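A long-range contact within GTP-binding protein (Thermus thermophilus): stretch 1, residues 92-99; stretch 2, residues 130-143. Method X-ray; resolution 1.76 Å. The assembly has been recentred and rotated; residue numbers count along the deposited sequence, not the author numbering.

Stretch 1 92-99: QFLAHIRE
Stretch 2 130-143: VVETELLLADLATL

No direct hydrogen bond joins these two helices; the polar link across the contact runs through one water. R98 NH2 donates to water 1 at 3.2 Å, and the water donates to D139 OD1 at 2.8 Å and lies 2.8 Å from T142 OG1 in a hydrogen bond of undecided direction. D139 and T142 are three residues apart on one helix, so both can reach the same water.

Most of the remaining contact is apolar packing. Helix 92-98 and helix 130-143 cross at -80°, nearly perpendicular, with axes 11.1 Å apart at closest approach. Both have regular helical backbone, phi near -60° to -70° and psi near -30° to -50°, held by i to i+4 bonds such as I97 N to F93 O at 2.9 Å and D139 N to L135 O at 3.0 Å. L94 and L135 mark the register, with CA atoms 7.4 Å apart. The two stretches bury 312 Å² in all.

L135 (m, t) is the hub: its CB points sideways, but its end comes nearer, and its CD2 meets L94 CD2 at 4.0 Å, F93 CE2 at 4.2 Å and I97 CG2 at 4.2 Å. F93 (chi1 t, chi2 78°) and I97 (m, m), one turn apart, both point toward the partner helix. The F93 ring receives V131 (t) at its edge, F93 CZ to V131 CG1 4.1 Å.

Both methyls of L94 (m, t) approach A138 CB, L94 CD1 at 4.0 Å and L94 CD2 at 4.1 Å. The small A138 points toward helix 92-98 and is also approached by the extended R98 (m, t, t, chi4 -64°), whose NH2 comes within 4.1 Å of A138 CB; the same NH2 donates to the water.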

# COMPACT_ATOMS: atom_id res chain seq x y z
N GLN A 92 -2.19 21.60 -7.76
CA GLN A 92 -2.50 21.05 -6.43
C GLN A 92 -2.57 19.53 -6.49
O GLN A 92 -2.06 18.85 -5.63
CB GLN A 92 -3.83 21.61 -5.92
CG GLN A 92 -3.77 23.07 -5.47
CD GLN A 92 -3.03 23.26 -4.16
OE1 GLN A 92 -1.81 23.05 -4.08
NE2 GLN A 92 -3.75 23.65 -3.12
N PHE A 93 -3.22 19.01 -7.52
CA PHE A 93 -3.33 17.57 -7.69
C PHE A 93 -1.93 16.95 -7.77
O PHE A 93 -1.64 15.97 -7.09
CB PHE A 93 -4.14 17.27 -8.96
CG PHE A 93 -4.26 15.79 -9.27
CD1 PHE A 93 -5.17 15.00 -8.58
CD2 PHE A 93 -3.47 15.21 -10.27
CE1 PHE A 93 -5.31 13.62 -8.88
CE2 PHE A 93 -3.57 13.84 -10.59
CZ PHE A 93 -4.50 13.03 -9.89
N LEU A 94 -1.05 17.50 -8.59
CA LEU A 94 0.30 16.95 -8.69
C LEU A 94 1.02 17.02 -7.35
O LEU A 94 1.75 16.10 -6.97
CB LEU A 94 1.13 17.72 -9.72
CG LEU A 94 0.64 17.65 -11.17
CD1 LEU A 94 1.47 18.61 -12.05
CD2 LEU A 94 0.77 16.20 -11.68
N ALA A 95 0.84 18.12 -6.63
CA ALA A 95 1.51 18.27 -5.34
C ALA A 95 1.05 17.19 -4.37
O ALA A 95 1.85 16.66 -3.60
CB ALA A 95 1.24 19.63 -4.76
N HIS A 96 -0.24 16.89 -4.41
CA HIS A 96 -0.81 15.87 -3.52
C HIS A 96 -0.33 14.48 -3.92
O HIS A 96 0.01 13.67 -3.05
CB HIS A 96 -2.34 15.94 -3.52
CG HIS A 96 -2.87 17.17 -2.85
ND1 HIS A 96 -4.09 17.73 -3.16
CD2 HIS A 96 -2.34 17.96 -1.88
CE1 HIS A 96 -4.29 18.80 -2.42
NE2 HIS A 96 -3.24 18.97 -1.64
N ILE A 97 -0.28 14.21 -5.23
CA ILE A 97 0.20 12.90 -5.73
C ILE A 97 1.65 12.66 -5.31
O ILE A 97 2.06 11.53 -5.00
CB ILE A 97 0.11 12.83 -7.29
CG1 ILE A 97 -1.33 12.64 -7.72
CG2 ILE A 97 0.96 11.65 -7.82
CD1 ILE A 97 -1.83 11.25 -7.42
N ARG A 98 2.45 13.73 -5.31
CA ARG A 98 3.84 13.59 -4.93
C ARG A 98 4.00 13.06 -3.51
O ARG A 98 4.98 12.40 -3.22
CB ARG A 98 4.58 14.94 -5.04
CG ARG A 98 4.70 15.41 -6.48
CD ARG A 98 5.48 16.73 -6.62
NE ARG A 98 5.57 17.12 -8.03
CZ ARG A 98 6.21 16.41 -8.96
NH1 ARG A 98 6.83 15.28 -8.62
NH2 ARG A 98 6.24 16.81 -10.23
N GLU A 99 3.03 13.36 -2.65
CA GLU A 99 3.11 12.93 -1.24
C GLU A 99 2.66 11.50 -0.91
O GLU A 99 2.72 11.10 0.26
CB GLU A 99 2.32 13.89 -0.35
CG GLU A 99 2.70 15.34 -0.45
CD GLU A 99 1.74 16.23 0.34
OE1 GLU A 99 0.50 16.15 0.14
OE2 GLU A 99 2.23 17.02 1.18
N VAL A 130 -6.52 10.17 -18.89
CA VAL A 130 -6.52 11.59 -18.52
C VAL A 130 -5.57 11.82 -17.36
O VAL A 130 -4.73 12.71 -17.41
CB VAL A 130 -7.94 12.10 -18.12
CG1 VAL A 130 -7.84 13.47 -17.43
CG2 VAL A 130 -8.82 12.23 -19.37
N VAL A 131 -5.69 11.01 -16.31
CA VAL A 131 -4.80 11.19 -15.17
C VAL A 131 -3.37 10.87 -15.55
O VAL A 131 -2.46 11.63 -15.24
CB VAL A 131 -5.23 10.29 -13.98
CG1 VAL A 131 -4.14 10.29 -12.89
CG2 VAL A 131 -6.55 10.81 -13.43
N GLU A 132 -3.18 9.75 -16.24
CA GLU A 132 -1.85 9.30 -16.62
C GLU A 132 -1.17 10.35 -17.49
O GLU A 132 0.02 10.61 -17.33
CB GLU A 132 -1.95 7.95 -17.34
CG GLU A 132 -0.66 7.36 -17.88
CD GLU A 132 0.39 7.05 -16.83
OE1 GLU A 132 0.04 6.77 -15.66
OE2 GLU A 132 1.59 7.07 -17.21
N THR A 133 -1.91 10.95 -18.41
CA THR A 133 -1.33 11.99 -19.26
C THR A 133 -0.77 13.16 -18.43
O THR A 133 0.35 13.62 -18.67
CB THR A 133 -2.37 12.44 -20.29
OG1 THR A 133 -2.47 11.39 -21.27
CG2 THR A 133 -1.96 13.76 -20.98
N GLU A 134 -1.51 13.63 -17.43
CA GLU A 134 -1.01 14.72 -16.59
C GLU A 134 0.25 14.28 -15.80
O GLU A 134 1.19 15.06 -15.61
CB GLU A 134 -2.09 15.19 -15.60
CG GLU A 134 -3.34 15.84 -16.27
CD GLU A 134 -2.99 16.90 -17.31
OE1 GLU A 134 -3.15 16.61 -18.52
OE2 GLU A 134 -2.56 18.01 -16.93
N LEU A 135 0.27 13.04 -15.33
CA LEU A 135 1.46 12.59 -14.58
C LEU A 135 2.68 12.48 -15.50
O LEU A 135 3.81 12.80 -15.10
CB LEU A 135 1.21 11.22 -13.92
CG LEU A 135 0.00 11.14 -12.97
CD1 LEU A 135 0.01 9.77 -12.29
CD2 LEU A 135 0.09 12.23 -11.92
N LEU A 136 2.44 12.04 -16.72
CA LEU A 136 3.51 11.90 -17.71
C LEU A 136 4.08 13.27 -18.04
O LEU A 136 5.29 13.41 -18.10
CB LEU A 136 2.98 11.25 -19.00
CG LEU A 136 2.80 9.74 -19.00
CD1 LEU A 136 1.89 9.35 -20.15
CD2 LEU A 136 4.17 9.06 -19.15
N LEU A 137 3.22 14.27 -18.24
CA LEU A 137 3.70 15.60 -18.58
C LEU A 137 4.58 16.15 -17.46
O LEU A 137 5.61 16.78 -17.72
CB LEU A 137 2.51 16.55 -18.84
CG LEU A 137 1.78 16.25 -20.16
CD1 LEU A 137 0.49 17.09 -20.23
CD2 LEU A 137 2.68 16.58 -21.32
N ALA A 138 4.19 15.92 -16.21
CA ALA A 138 5.00 16.41 -15.11
C ALA A 138 6.36 15.69 -15.06
O ALA A 138 7.41 16.31 -14.82
CB ALA A 138 4.25 16.22 -13.76
N ASP A 139 6.32 14.38 -15.30
CA ASP A 139 7.53 13.56 -15.25
C ASP A 139 8.50 13.90 -16.38
O ASP A 139 9.73 13.85 -16.18
CB ASP A 139 7.19 12.08 -15.34
CG ASP A 139 6.76 11.48 -14.00
OD1 ASP A 139 6.89 12.18 -12.97
OD2 ASP A 139 6.33 10.31 -13.98
N LEU A 140 7.96 14.24 -17.55
CA LEU A 140 8.83 14.59 -18.69
C LEU A 140 9.56 15.88 -18.35
O LEU A 140 10.74 16.01 -18.62
CB LEU A 140 8.01 14.74 -19.99
CG LEU A 140 7.53 13.39 -20.54
CD1 LEU A 140 6.45 13.60 -21.63
CD2 LEU A 140 8.73 12.67 -21.14
N ALA A 141 8.86 16.84 -17.74
CA ALA A 141 9.50 18.09 -17.33
C ALA A 141 10.58 17.81 -16.27
O ALA A 141 11.66 18.39 -16.28
CB ALA A 141 8.44 19.06 -16.78
N THR A 142 10.28 16.92 -15.33
CA THR A 142 11.26 16.57 -14.31
C THR A 142 12.49 15.95 -14.96
O THR A 142 13.62 16.28 -14.60
CB THR A 142 10.67 15.56 -13.32
OG1 THR A 142 9.65 16.21 -12.59
CG2 THR A 142 11.76 15.03 -12.35
N LEU A 143 12.26 15.04 -15.90
CA LEU A 143 13.37 14.39 -16.57
C LEU A 143 14.21 15.39 -17.35
O LEU A 143 15.44 15.30 -17.34
CB LEU A 143 12.85 13.30 -17.52
CG LEU A 143 12.49 11.98 -16.81
CD1 LEU A 143 11.66 11.12 -17.72
CD2 LEU A 143 13.78 11.27 -16.40
O HOH W 1 7.80 14.42 -11.61